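Local structure of L-talarate/galactarate dehydratase (Salmonella typhimurium, 2PP0) at residues B[38-43]-B[55-60]; B[45-50]-B[170-175]; B[163-168]-B[193-198]; B[327-332]-B[348-353]. The protein dehydrates L-talarate and galactarate to 5-keto-4-deoxy-D-glucarate, and also epimerises L-talarate to galactarate, with one magnesium ion per subunit. One frame throughout, in Å; residues are numbered along the deposited sequence.

Interaction 1 of 4, residues B[38-43]-B[55-60]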
loop_
_atom_site.group_PDB
_atom_site.type_symbol
_atom_site.label_atom_id
_atom_site.label_comp_id
_atom_site.label_asym_id
_atom_site.label_seq_id
_atom_site.Cartn_x
_atom_site.Cartn_y
_atom_site.Cartn_z
ATOM N N LEU B 38 6.771 29.229 -12.746
ATOM C CA LEU B 38 8.144 29.320 -12.290
ATOM C C LEU B 38 9.004 29.675 -13.497
ATOM O O LEU B 38 9.145 28.879 -14.425
ATOM C CB LEU B 38 8.564 27.966 -11.718
ATOM C CG LEU B 38 10.001 27.752 -11.256
ATOM C CD1 LEU B 38 10.235 28.541 -9.985
ATOM C CD2 LEU B 38 10.241 26.268 -11.007
ATOM N N PRO B 39 9.586 30.881 -13.506
ATOM C CA PRO B 39 10.425 31.305 -14.630
ATOM C C PRO B 39 11.853 30.766 -14.622
ATOM O O PRO B 39 12.475 30.622 -13.568
ATOM C CB PRO B 39 10.385 32.827 -14.525
ATOM C CG PRO B 39 10.337 33.042 -13.036
ATOM C CD PRO B 39 9.318 32.008 -12.591
ATOM N N LEU B 40 12.355 30.465 -15.815
ATOM C CA LEU B 40 13.712 29.970 -15.998
ATOM C C LEU B 40 14.422 30.975 -16.908
ATOM O O LEU B 40 14.247 30.946 -18.130
ATOM C CB LEU B 40 13.696 28.593 -16.667
ATOM C CG LEU B 40 13.050 27.415 -15.931
ATOM C CD1 LEU B 40 13.004 26.209 -16.860
ATOM C CD2 LEU B 40 13.836 27.090 -14.667
ATOM N N ALA B 41 15.212 31.864 -16.311
ATOM C CA ALA B 41 15.936 32.894 -17.058
ATOM C C ALA B 41 16.890 32.314 -18.090
ATOM O O ALA B 41 17.259 32.989 -19.054
ATOM C CB ALA B 41 16.698 33.798 -16.101
ATOM N N THR B 42 17.305 31.070 -17.881
ATOM C CA THR B 42 18.197 30.403 -18.821
ATOM C C THR B 42 17.413 29.285 -19.505
ATOM O O THR B 42 17.175 28.235 -18.905
ATOM C CB THR B 42 19.416 29.785 -18.106
ATOM O OG1 THR B 42 20.200 30.825 -17.507
ATOM C CG2 THR B 42 20.277 29.012 -19.092
ATOM N N PRO B 43 16.991 29.503 -20.767
ATOM C CA PRO B 43 16.228 28.503 -21.524
ATOM C C PRO B 43 16.870 27.124 -21.434
ATOM O O PRO B 43 18.073 26.971 -21.648
ATOM C CB PRO B 43 16.244 29.059 -22.942
ATOM C CG PRO B 43 16.227 30.550 -22.702
ATOM C CD PRO B 43 17.247 30.697 -21.593
ATOM N N LYS B 55 10.554 23.262 -28.393
ATOM C CA LYS B 55 11.231 24.541 -28.228
ATOM C C LYS B 55 11.840 24.540 -26.833
ATOM O O LYS B 55 11.365 23.828 -25.944
ATOM C CB LYS B 55 10.227 25.695 -28.326
ATOM C CG LYS B 55 9.644 25.911 -29.708
ATOM C CD LYS B 55 10.738 26.312 -30.683
ATOM C CE LYS B 55 10.171 26.676 -32.047
ATOM N NZ LYS B 55 11.265 27.024 -33.002
ATOM N N PRO B 56 12.899 25.335 -26.618
ATOM C CA PRO B 56 13.519 25.372 -25.291
ATOM C C PRO B 56 12.493 25.695 -24.207
ATOM O O PRO B 56 11.518 26.410 -24.452
ATOM C CB PRO B 56 14.577 26.464 -25.437
ATOM C CG PRO B 56 14.996 26.319 -26.878
ATOM C CD PRO B 56 13.656 26.156 -27.579
ATOM N N LEU B 57 12.717 25.148 -23.015
ATOM C CA LEU B 57 11.835 25.361 -21.870
ATOM C C LEU B 57 12.199 26.693 -21.218
ATOM O O LEU B 57 13.376 26.976 -21.009
ATOM C CB LEU B 57 12.027 24.224 -20.862
ATOM C CG LEU B 57 11.097 24.184 -19.653
ATOM C CD1 LEU B 57 9.665 23.959 -20.127
ATOM C CD2 LEU B 57 11.531 23.062 -18.715
ATOM N N THR B 58 11.197 27.504 -20.894
ATOM C CA THR B 58 11.453 28.806 -20.288
ATOM C C THR B 58 10.692 29.058 -18.990
ATOM O O THR B 58 10.875 30.089 -18.345
ATOM C CB THR B 58 11.119 29.940 -21.269
ATOM O OG1 THR B 58 9.733 29.866 -21.631
ATOM C CG2 THR B 58 11.980 29.822 -22.521
ATOM N N GLU B 59 9.835 28.120 -18.606
ATOM C CA GLU B 59 9.071 28.261 -17.372
ATOM C C GLU B 59 8.421 26.931 -17.032
ATOM O O GLU B 59 8.354 26.031 -17.873
ATOM C CB GLU B 59 7.987 29.333 -17.525
ATOM C CG GLU B 59 6.883 28.963 -18.512
ATOM C CD GLU B 59 5.763 29.985 -18.554
ATOM O OE1 GLU B 59 5.829 30.979 -17.797
ATOM O OE2 GLU B 59 4.810 29.792 -19.341
ATOM N N VAL B 60 7.955 26.803 -15.794
ATOM C CA VAL B 60 7.293 25.583 -15.355
ATOM C C VAL B 60 5.968 25.943 -14.705
ATOM O O VAL B 60 5.920 26.772 -13.789
ATOM C CB VAL B 60 8.153 24.799 -14.335
ATOM C CG1 VAL B 60 7.426 23.521 -13.907
ATOM C CG2 VAL B 60 9.496 24.454 -14.942
#
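L38 and V60 form an antiparallel hydrogen-bonded pair, each both giving and taking a backbone bond. L38 N reaches V60 O at 2.8 Å and almost straight, 176° at the hydrogen; V60 N returns a more bent bond of the same length to L38 O. The two side chains lie side by side and point the same way, with L38 CB 4.1 Å from V60 CB. L38 O also takes a CA-H...O contact from E59 CA at 3.0 Å. P39 and E59 then form the non-hydrogen-bonded antiparallel pair, their side chains on the other face of the sheet. These are the two inner strands, 28-40 and 57-69, of the four-stranded antiparallel sheet in the N-terminal capping domain of an enolase-superfamily enzyme, and the chain between them carries D46, A47 and K48, which bind substrate. The last bond of the pairing, L40 N to T58 O at 3.0 Å, comes from well above the carbonyl plane. Past it 38-43 turns a corner at A41 and T42. L40 has its CG anti to the carbonyl carbon (chi1 -64°), and its CD1 meets L57 CD2 at 3.9 Å, the two leucines meeting at a slant. Beyond the corner P43 CA makes a CA-H...O contact with L57 O, 3.3 Å, and P43 CB packs on P56 CB at 4.0 Å. Further out, L38 packs against W352 and L353, while K55 O accepts from R83, a substrate-binding residue. At the corner, A41 N bonds to S4 OG of the second subunit, and T42 OG1 to D8 of that subunit.

Interaction 2 of 4, residues B[45-50]-B[170-175]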
loop_
_atom_site.group_PDB
_atom_site.type_symbol
_atom_site.label_atom_id
_atom_site.label_comp_id
_atom_site.label_asym_id
_atom_site.label_seq_id
_atom_site.Cartn_x
_atom_site.Cartn_y
_atom_site.Cartn_z
ATOM N N SER B 45 17.088 23.133 -22.678
ATOM C CA SER B 45 16.798 22.251 -23.791
ATOM C C SER B 45 17.587 20.950 -23.723
ATOM O O SER B 45 18.798 20.950 -23.490
ATOM C CB SER B 45 17.070 22.970 -25.122
ATOM O OG SER B 45 18.431 23.332 -25.256
ATOM N N ASP B 46 16.876 19.837 -23.890
ATOM C CA ASP B 46 17.491 18.516 -23.898
ATOM C C ASP B 46 17.477 18.048 -25.354
ATOM O O ASP B 46 17.312 18.863 -26.265
ATOM C CB ASP B 46 16.708 17.532 -23.011
ATOM C CG ASP B 46 15.203 17.568 -23.262
ATOM O OD1 ASP B 46 14.773 17.702 -24.426
ATOM O OD2 ASP B 46 14.437 17.446 -22.284
ATOM N N ALA B 47 17.634 16.748 -25.582
ATOM C CA ALA B 47 17.639 16.229 -26.948
ATOM C C ALA B 47 16.331 16.478 -27.705
ATOM O O ALA B 47 16.322 16.521 -28.937
ATOM C CB ALA B 47 17.958 14.739 -26.937
ATOM N N LYS B 48 15.229 16.631 -26.979
ATOM C CA LYS B 48 13.933 16.870 -27.614
ATOM C C LYS B 48 13.935 18.186 -28.390
ATOM O O LYS B 48 13.211 18.340 -29.378
ATOM C CB LYS B 48 12.818 16.889 -26.562
ATOM C CG LYS B 48 12.606 15.547 -25.870
ATOM C CD LYS B 48 11.437 15.587 -24.891
ATOM C CE LYS B 48 11.805 16.237 -23.558
ATOM N NZ LYS B 48 12.127 17.691 -23.645
ATOM N N VAL B 49 14.754 19.130 -27.934
ATOM C CA VAL B 49 14.865 20.430 -28.581
ATOM C C VAL B 49 15.879 20.376 -29.726
ATOM O O VAL B 49 15.623 20.900 -30.808
ATOM C CB VAL B 49 15.312 21.522 -27.581
ATOM C CG1 VAL B 49 15.440 22.866 -28.296
ATOM C CG2 VAL B 49 14.321 21.616 -26.432
ATOM N N LEU B 50 17.022 19.736 -29.484
ATOM C CA LEU B 50 18.066 19.630 -30.502
ATOM C C LEU B 50 17.678 18.791 -31.716
ATOM O O LEU B 50 18.327 18.874 -32.755
ATOM C CB LEU B 50 19.360 19.082 -29.890
ATOM C CG LEU B 50 20.276 20.128 -29.242
ATOM C CD1 LEU B 50 19.574 20.777 -28.057
ATOM C CD2 LEU B 50 21.580 19.470 -28.807
ATOM N N GLY B 170 23.651 19.330 -16.465
ATOM C CA GLY B 170 24.091 18.477 -17.556
ATOM C C GLY B 170 23.256 18.555 -18.822
ATOM O O GLY B 170 23.241 17.605 -19.606
ATOM N N PHE B 171 22.572 19.678 -19.029
ATOM C CA PHE B 171 21.722 19.863 -20.208
ATOM C C PHE B 171 22.490 20.190 -21.492
ATOM O O PHE B 171 23.633 20.656 -21.448
ATOM C CB PHE B 171 20.672 20.938 -19.919
ATOM C CG PHE B 171 19.466 20.423 -19.174
ATOM C CD1 PHE B 171 18.380 19.893 -19.866
ATOM C CD2 PHE B 171 19.413 20.469 -17.780
ATOM C CE1 PHE B 171 17.251 19.418 -19.183
ATOM C CE2 PHE B 171 18.292 19.995 -17.085
ATOM C CZ PHE B 171 17.209 19.470 -17.789
ATOM N N LEU B 172 21.839 19.948 -22.633
ATOM C CA LEU B 172 22.436 20.155 -23.957
ATOM C C LEU B 172 22.658 21.584 -24.462
ATOM O O LEU B 172 23.331 21.782 -25.474
ATOM C CB LEU B 172 21.638 19.371 -25.006
ATOM C CG LEU B 172 21.933 17.868 -25.053
ATOM C CD1 LEU B 172 20.889 17.161 -25.898
ATOM C CD2 LEU B 172 23.339 17.639 -25.608
ATOM N N HIS B 173 22.098 22.576 -23.783
ATOM C CA HIS B 173 22.291 23.961 -24.202
ATOM C C HIS B 173 23.520 24.516 -23.482
ATOM O O HIS B 173 23.925 25.660 -23.695
ATOM C CB HIS B 173 21.060 24.792 -23.843
ATOM C CG HIS B 173 20.755 24.810 -22.377
ATOM N ND1 HIS B 173 21.447 25.597 -21.481
ATOM C CD2 HIS B 173 19.858 24.107 -21.646
ATOM C CE1 HIS B 173 20.988 25.378 -20.261
ATOM N NE2 HIS B 173 20.025 24.477 -20.334
ATOM N N THR B 174 24.114 23.681 -22.635
ATOM C CA THR B 174 25.284 24.055 -21.850
ATOM C C THR B 174 26.591 23.596 -22.500
ATOM O O THR B 174 26.799 22.401 -22.721
ATOM C CB THR B 174 25.190 23.444 -20.429
ATOM O OG1 THR B 174 23.957 23.848 -19.816
ATOM C CG2 THR B 174 26.354 23.901 -19.563
ATOM N N PRO B 175 27.492 24.545 -22.818
ATOM C CA PRO B 175 28.772 24.183 -23.440
ATOM C C PRO B 175 29.540 23.222 -22.536
ATOM O O PRO B 175 29.367 23.244 -21.315
ATOM C CB PRO B 175 29.479 25.529 -23.587
ATOM C CG PRO B 175 28.339 26.497 -23.737
ATOM C CD PRO B 175 27.367 26.007 -22.688
#
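L172 points at the first turn of helix 47-50 and has the largest share of the contact. Its CD1 comes within 3.3 Å of A47 N and 3.9 Å of A47 CB, while L50 CD2 lies against the same methyl, L172 CD1, at 3.8 Å, the two leucines slanting across each other. The rings on either side of L172 in the sequence turn their edges, not their faces, to the other segment. F171 presents CD1 near S45 O and D46 CB. H173 has CG between the backbone N and the carbonyl carbon (chi1 60°), which sets the ring beside S45; its CD2 is 3.1 Å from S45 N, and its CB sits 3.3 Å from S45 OG. The backbones are joined more loosely: L172 N gives a weak, bent bond to S45 O, at the start of the type I turn from F171 to T174. Across from this turn, D46 is the N-cap of the helix. Its OD1 accepts from K48 N on the anti side, and K48 NZ closes a salt bridge on the syn lone pairs of both oxygens, 2.8 Å to D46 OD1 and 2.7 Å to D46 OD2. These bonds fix the tilt of the carboxylate, and OD2 also holds a glycerol. Substrate is bound by D46, A47 and K48, and F171 rests on the catalytic K197. The contact sets 45-50, on the capping side, against the loop after barrel strand 161-166, consistent with the capping domain covering the barrel mouth in the mandelate racemase family.

Interaction 3 of 4, residues B[163-168]-B[193-198]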
loop_
_atom_site.group_PDB
_atom_site.type_symbol
_atom_site.label_atom_id
_atom_site.label_comp_id
_atom_site.label_asym_id
_atom_site.label_seq_id
_atom_site.Cartn_x
_atom_site.Cartn_y
_atom_site.Cartn_z
ATOM N N GLN B 163 20.331 8.512 -1.972
ATOM C CA GLN B 163 21.414 8.864 -2.897
ATOM C C GLN B 163 20.823 9.890 -3.854
ATOM O O GLN B 163 19.715 9.704 -4.345
ATOM C CB GLN B 163 21.848 7.664 -3.739
ATOM C CG GLN B 163 22.380 6.472 -3.001
ATOM C CD GLN B 163 22.681 5.330 -3.951
ATOM O OE1 GLN B 163 21.792 4.834 -4.647
ATOM N NE2 GLN B 163 23.935 4.913 -3.992
ATOM N N CYS B 164 21.571 10.945 -4.152
ATOM C CA CYS B 164 21.071 11.992 -5.031
ATOM C C CYS B 164 22.055 12.353 -6.149
ATOM O O CYS B 164 23.262 12.446 -5.917
ATOM C CB CYS B 164 20.755 13.229 -4.179
ATOM S SG CYS B 164 19.862 14.561 -5.002
ATOM N N TYR B 165 21.532 12.541 -7.362
ATOM C CA TYR B 165 22.354 12.923 -8.503
ATOM C C TYR B 165 21.791 14.229 -9.072
ATOM O O TYR B 165 20.612 14.536 -8.885
ATOM C CB TYR B 165 22.351 11.811 -9.570
ATOM C CG TYR B 165 21.066 11.672 -10.366
ATOM C CD1 TYR B 165 20.843 12.441 -11.513
ATOM C CD2 TYR B 165 20.076 10.772 -9.976
ATOM C CE1 TYR B 165 19.663 12.316 -12.252
ATOM C CE2 TYR B 165 18.892 10.639 -10.703
ATOM C CZ TYR B 165 18.694 11.414 -11.841
ATOM O OH TYR B 165 17.530 11.279 -12.564
ATOM N N ASN B 166 22.627 15.014 -9.742
ATOM C CA ASN B 166 22.144 16.267 -10.313
ATOM C C ASN B 166 21.910 16.167 -11.817
ATOM O O ASN B 166 22.657 15.494 -12.528
ATOM C CB ASN B 166 23.117 17.415 -10.034
ATOM C CG ASN B 166 22.750 18.683 -10.801
ATOM O OD1 ASN B 166 23.048 18.812 -11.987
ATOM N ND2 ASN B 166 22.083 19.610 -10.128
ATOM N N THR B 167 20.866 16.850 -12.285
ATOM C CA THR B 167 20.493 16.867 -13.702
ATOM C C THR B 167 20.617 18.276 -14.282
ATOM O O THR B 167 21.005 18.446 -15.441
ATOM C CB THR B 167 19.036 16.384 -13.890
ATOM O OG1 THR B 167 18.957 14.985 -13.592
ATOM C CG2 THR B 167 18.559 16.624 -15.321
ATOM N N SER B 168 20.283 19.273 -13.465
ATOM C CA SER B 168 20.332 20.681 -13.851
ATOM C C SER B 168 21.591 21.119 -14.593
ATOM O O SER B 168 21.513 21.883 -15.559
ATOM C CB SER B 168 20.173 21.568 -12.612
ATOM O OG SER B 168 18.877 21.451 -12.062
ATOM N N GLY B 193 25.903 11.986 -7.566
ATOM C CA GLY B 193 25.937 11.483 -8.926
ATOM C C GLY B 193 25.688 12.574 -9.947
ATOM O O GLY B 193 25.171 13.640 -9.618
ATOM N N ILE B 194 26.044 12.299 -11.197
ATOM C CA ILE B 194 25.881 13.267 -12.279
ATOM C C ILE B 194 25.225 12.632 -13.498
ATOM O O ILE B 194 25.668 11.586 -13.960
ATOM C CB ILE B 194 27.256 13.827 -12.735
ATOM C CG1 ILE B 194 27.879 14.674 -11.622
ATOM C CG2 ILE B 194 27.092 14.637 -14.027
ATOM C CD1 ILE B 194 27.063 15.911 -11.254
ATOM N N LYS B 195 24.179 13.262 -14.024
ATOM C CA LYS B 195 23.532 12.732 -15.217
ATOM C C LYS B 195 23.766 13.708 -16.357
ATOM O O LYS B 195 23.591 14.918 -16.202
ATOM C CB LYS B 195 22.023 12.540 -15.017
ATOM C CG LYS B 195 21.343 11.965 -16.262
ATOM C CD LYS B 195 19.911 11.530 -16.009
ATOM C CE LYS B 195 18.989 12.705 -15.785
ATOM N NZ LYS B 195 17.609 12.214 -15.520
ATOM N N LEU B 196 24.175 13.175 -17.501
ATOM C CA LEU B 196 24.438 13.995 -18.673
ATOM C C LEU B 196 23.365 13.760 -19.730
ATOM O O LEU B 196 22.984 12.617 -19.998
ATOM C CB LEU B 196 25.812 13.652 -19.259
ATOM C CG LEU B 196 26.221 14.408 -20.528
ATOM C CD1 LEU B 196 26.340 15.895 -20.226
ATOM C CD2 LEU B 196 27.542 13.852 -21.050
ATOM N N LYS B 197 22.866 14.841 -20.313
ATOM C CA LYS B 197 21.863 14.725 -21.359
ATOM C C LYS B 197 22.576 14.356 -22.655
ATOM O O LYS B 197 23.571 14.985 -23.019
ATOM C CB LYS B 197 21.121 16.054 -21.538
ATOM C CG LYS B 197 20.304 16.478 -20.332
ATOM C CD LYS B 197 19.169 15.496 -20.055
ATOM C CE LYS B 197 18.386 15.879 -18.801
ATOM N NZ LYS B 197 17.247 14.952 -18.570
ATOM N N VAL B 198 22.093 13.316 -23.327
ATOM C CA VAL B 198 22.665 12.891 -24.605
ATOM C C VAL B 198 21.506 12.752 -25.588
ATOM O O VAL B 198 20.391 13.181 -25.292
ATOM C CB VAL B 198 23.413 11.535 -24.495
ATOM C CG1 VAL B 198 24.629 11.677 -23.585
ATOM C CG2 VAL B 198 22.480 10.455 -23.976
HETATM O O HOH W 1 24.316 17.249 -14.471
HETATM O O HOH W 2 21.295 16.231 -17.348
#
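K195 slants across the Y165 ring, keeping contact with its CE1 side from CB to CE. CB lies 3.6 Å from Y165 CE1. CG is anti to the backbone N (chi1 -179°), and CD follows at 3.8 Å from that same Y165 CE1. The chain then bends at chi3 (70°), which puts CE 3.2 Å from T167 OG1, the side chains of T167 and K195 lying next to each other and pointing the same way. NZ ends as a donor to Y165 OH at 3.1 Å, and it has salt bridges to E252 OE1 and E348 OE2 besides, so three partners grip the ammonium; E348 OE2 also takes T167 OG1. This is a beta-alpha-beta crossover of the enolase-superfamily barrel: strand 161-166, helix 176-188, then strand 194-197, whose K195 and K197 form the K-x-K motif of the mandelate racemase group. K195 binds substrate, and K197 is the proton acceptor. The parallel strands splay by 33° and are joined by a single bridge, with N166 N bonded to G193 O at 2.9 Å and K195 N to N166 O at 3.1 Å. Where they part, water 2 donates to T167 O and to K195 O, bridging the strands where direct bonds have stopped. K197, bent at chi2, brings CE to 3.6 Å from T167 CG2, and its NZ is salt-bridged to D226, a magnesium ligand. From the other side of strand 161-166, strand 346-349 bonds along the backbone of Y165, and the ring of W250 meets that of Y165 at a steep angle.

Interaction 4 of 4, residues B[327-332]-B[348-353]; sequences PHFAME and EHFEWL
F329 drives the edge of its ring into the face of F350, a T-shaped pair with centroids 5.1 Å apart and planes at 89°. F329 CD1 stands 3.6 Å above the F350 plane, toward the rim, and E348 CD lies in plane at the edge of F350. W352 completes the cluster: F350 CD2 sits 3.5 Å over the centre of one indole face, while F329 meets that indole obliquely. At its far end F329 reaches L353 tip to tip, F329 CZ to L353 CG 3.9 Å. The H328 ring has F329 CB on one face and E348 OE1 nearby, 3.3 Å from H328 CD2, with imidazole and carboxylate planes 73° apart. E348 has CG anti to the backbone N (chi1 172°) and an extended chain; its OE1 accepts from F329 N at 2.8 Å on the anti side, tilted out of the carboxylate plane, so the backbone beside the catalytic histidine holds this substrate-binding glutamate. D301 bonds to H328 ND1. M331 runs beside H349, with M331 SD 3.8 Å from H349 CD2. Two waters finish the polar work: water 3 joins P327 O, F329 O and E348 N, and water 4 links F350 O with L353 N and donates only weakly to E332 OE2 across the contact. The contact thus ties the loop that leads into helix 331-339 to the end of barrel strand 346-349. W352 and L353 extend it to strands 28-40 and 57-69 of the capping domain, and Y12 of the second subunit stacks on H349.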
loop_
_atom_site.group_PDB
_atom_site.type_symbol
_atom_site.label_atom_id
_atom_site.label_comp_id
_atom_site.label_asym_id
_atom_site.label_seq_id
_atom_site.Cartn_x
_atom_site.Cartn_y
_atom_site.Cartn_z
ATOM N N PRO B 327 12.709 7.970 -9.191
ATOM C CA PRO B 327 11.644 8.931 -9.503
ATOM C C PRO B 327 12.166 10.140 -10.275
ATOM O O PRO B 327 13.325 10.542 -10.132
ATOM C CB PRO B 327 11.112 9.331 -8.126
ATOM C CG PRO B 327 11.454 8.158 -7.254
ATOM C CD PRO B 327 12.833 7.785 -7.733
ATOM N N HIS B 328 11.299 10.727 -11.088
ATOM C CA HIS B 328 11.691 11.881 -11.880
ATOM C C HIS B 328 11.243 13.212 -11.289
ATOM O O HIS B 328 10.085 13.367 -10.894
ATOM C CB HIS B 328 11.139 11.739 -13.302
ATOM C CG HIS B 328 11.159 13.011 -14.088
ATOM N ND1 HIS B 328 10.083 13.872 -14.138
ATOM C CD2 HIS B 328 12.133 13.584 -14.831
ATOM C CE1 HIS B 328 10.394 14.920 -14.880
ATOM N NE2 HIS B 328 11.633 14.770 -15.312
ATOM N N PHE B 329 12.174 14.162 -11.218
ATOM C CA PHE B 329 11.864 15.507 -10.736
ATOM C C PHE B 329 11.257 15.510 -9.331
ATOM O O PHE B 329 11.495 14.599 -8.537
ATOM C CB PHE B 329 10.900 16.156 -11.745
ATOM C CG PHE B 329 10.789 17.659 -11.644
ATOM C CD1 PHE B 329 11.924 18.460 -11.569
ATOM C CD2 PHE B 329 9.540 18.274 -11.709
ATOM C CE1 PHE B 329 11.815 19.857 -11.567
ATOM C CE2 PHE B 329 9.420 19.663 -11.709
ATOM C CZ PHE B 329 10.561 20.457 -11.639
ATOM N N ALA B 330 10.493 16.560 -9.042
ATOM C CA ALA B 330 9.805 16.765 -7.767
ATOM C C ALA B 330 10.421 16.056 -6.556
ATOM O O ALA B 330 9.743 15.280 -5.880
ATOM C CB ALA B 330 8.339 16.360 -7.916
ATOM N N MET B 331 11.693 16.336 -6.270
ATOM C CA MET B 331 12.359 15.700 -5.134
ATOM C C MET B 331 11.661 16.017 -3.812
ATOM O O MET B 331 11.758 15.249 -2.850
ATOM C CB MET B 331 13.847 16.103 -5.072
ATOM C CG MET B 331 14.129 17.603 -5.048
ATOM S SD MET B 331 15.907 17.994 -5.031
ATOM C CE MET B 331 15.842 19.669 -4.393
ATOM N N GLU B 332 10.939 17.133 -3.780
ATOM C CA GLU B 332 10.220 17.548 -2.578
ATOM C C GLU B 332 9.181 16.498 -2.195
ATOM O O GLU B 332 8.820 16.355 -1.023
ATOM C CB GLU B 332 9.538 18.903 -2.804
ATOM C CG GLU B 332 10.498 20.094 -3.000
ATOM C CD GLU B 332 11.275 20.056 -4.314
ATOM O OE1 GLU B 332 10.864 19.332 -5.251
ATOM O OE2 GLU B 332 12.296 20.771 -4.420
ATOM N N GLU B 348 16.575 12.483 -7.961
ATOM C CA GLU B 348 17.032 13.435 -8.965
ATOM C C GLU B 348 16.950 14.867 -8.465
ATOM O O GLU B 348 15.925 15.302 -7.935
ATOM C CB GLU B 348 16.196 13.261 -10.239
ATOM C CG GLU B 348 16.421 14.317 -11.306
ATOM C CD GLU B 348 15.702 13.984 -12.601
ATOM O OE1 GLU B 348 14.525 13.548 -12.537
ATOM O OE2 GLU B 348 16.315 14.166 -13.679
ATOM N N HIS B 349 18.034 15.610 -8.638
ATOM C CA HIS B 349 18.064 16.986 -8.168
ATOM C C HIS B 349 17.985 18.087 -9.221
ATOM O O HIS B 349 18.649 18.033 -10.259
ATOM C CB HIS B 349 19.315 17.212 -7.309
ATOM C CG HIS B 349 19.575 18.651 -6.986
ATOM N ND1 HIS B 349 20.054 19.547 -7.918
ATOM C CD2 HIS B 349 19.408 19.354 -5.841
ATOM C CE1 HIS B 349 20.171 20.740 -7.361
ATOM N NE2 HIS B 349 19.784 20.649 -6.101
ATOM N N PHE B 350 17.153 19.077 -8.908
ATOM C CA PHE B 350 16.938 20.289 -9.693
ATOM C C PHE B 350 16.782 21.347 -8.596
ATOM O O PHE B 350 16.258 21.046 -7.523
ATOM C CB PHE B 350 15.623 20.255 -10.483
ATOM C CG PHE B 350 15.656 19.411 -11.725
ATOM C CD1 PHE B 350 15.497 18.031 -11.656
ATOM C CD2 PHE B 350 15.783 20.008 -12.978
ATOM C CE1 PHE B 350 15.455 17.260 -12.815
ATOM C CE2 PHE B 350 15.744 19.242 -14.143
ATOM C CZ PHE B 350 15.577 17.867 -14.059
ATOM N N GLU B 351 17.219 22.573 -8.853
ATOM C CA GLU B 351 17.080 23.633 -7.859
ATOM C C GLU B 351 15.857 24.478 -8.211
ATOM O O GLU B 351 15.422 25.329 -7.433
ATOM C CB GLU B 351 18.326 24.527 -7.850
ATOM C CG GLU B 351 18.569 25.272 -9.160
ATOM C CD GLU B 351 19.458 24.508 -10.130
ATOM O OE1 GLU B 351 19.254 23.290 -10.313
ATOM O OE2 GLU B 351 20.361 25.137 -10.720
ATOM N N TRP B 352 15.306 24.217 -9.389
ATOM C CA TRP B 352 14.158 24.944 -9.913
ATOM C C TRP B 352 13.043 25.278 -8.936
ATOM O O TRP B 352 12.563 26.409 -8.902
ATOM C CB TRP B 352 13.560 24.173 -11.091
ATOM C CG TRP B 352 14.502 23.977 -12.241
ATOM C CD1 TRP B 352 15.801 24.400 -12.330
ATOM C CD2 TRP B 352 14.217 23.298 -13.467
ATOM N NE1 TRP B 352 16.342 24.022 -13.537
ATOM C CE2 TRP B 352 15.390 23.343 -14.254
ATOM C CE3 TRP B 352 13.083 22.654 -13.978
ATOM C CZ2 TRP B 352 15.462 22.769 -15.524
ATOM C CZ3 TRP B 352 13.153 22.081 -15.241
ATOM C CH2 TRP B 352 14.337 22.143 -15.999
ATOM N N LEU B 353 12.623 24.296 -8.146
ATOM C CA LEU B 353 11.529 24.504 -7.206
ATOM C C LEU B 353 11.923 25.083 -5.847
ATOM O O LEU B 353 11.051 25.440 -5.058
ATOM C CB LEU B 353 10.769 23.186 -6.999
ATOM C CG LEU B 353 10.320 22.474 -8.283
ATOM C CD1 LEU B 353 9.493 21.244 -7.928
ATOM C CD2 LEU B 353 9.503 23.428 -9.155
HETATM O O HOH W 3 13.748 12.423 -8.059
HETATM O O HOH W 4 13.818 21.818 -7.164
#

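How the interactions relate
Interactions 3 and 4 are wholly buried, while interactions 1 and 2 are only partly so. The two buried ones share a sheet, since strands 161-166 and 346-349 are neighbours, and both bring charged catalytic or substrate-binding side chains to the active site; interaction 4 adds an aromatic cluster. Interaction 1 is backbone pairing with leucines and prolines around it, and interaction 2 is mostly apolar and ring-edge packing beside a charged N-cap. The chain joins the first two: helix 47-50 leads into strand 57-69. Between the domains, L38 CD2 touches L353 CD2 at 3.5 Å; within the barrel, G170 O probably accepts from K197 N. Interactions 1 and 4 reach the second subunit, and interaction 3 touches it through N166.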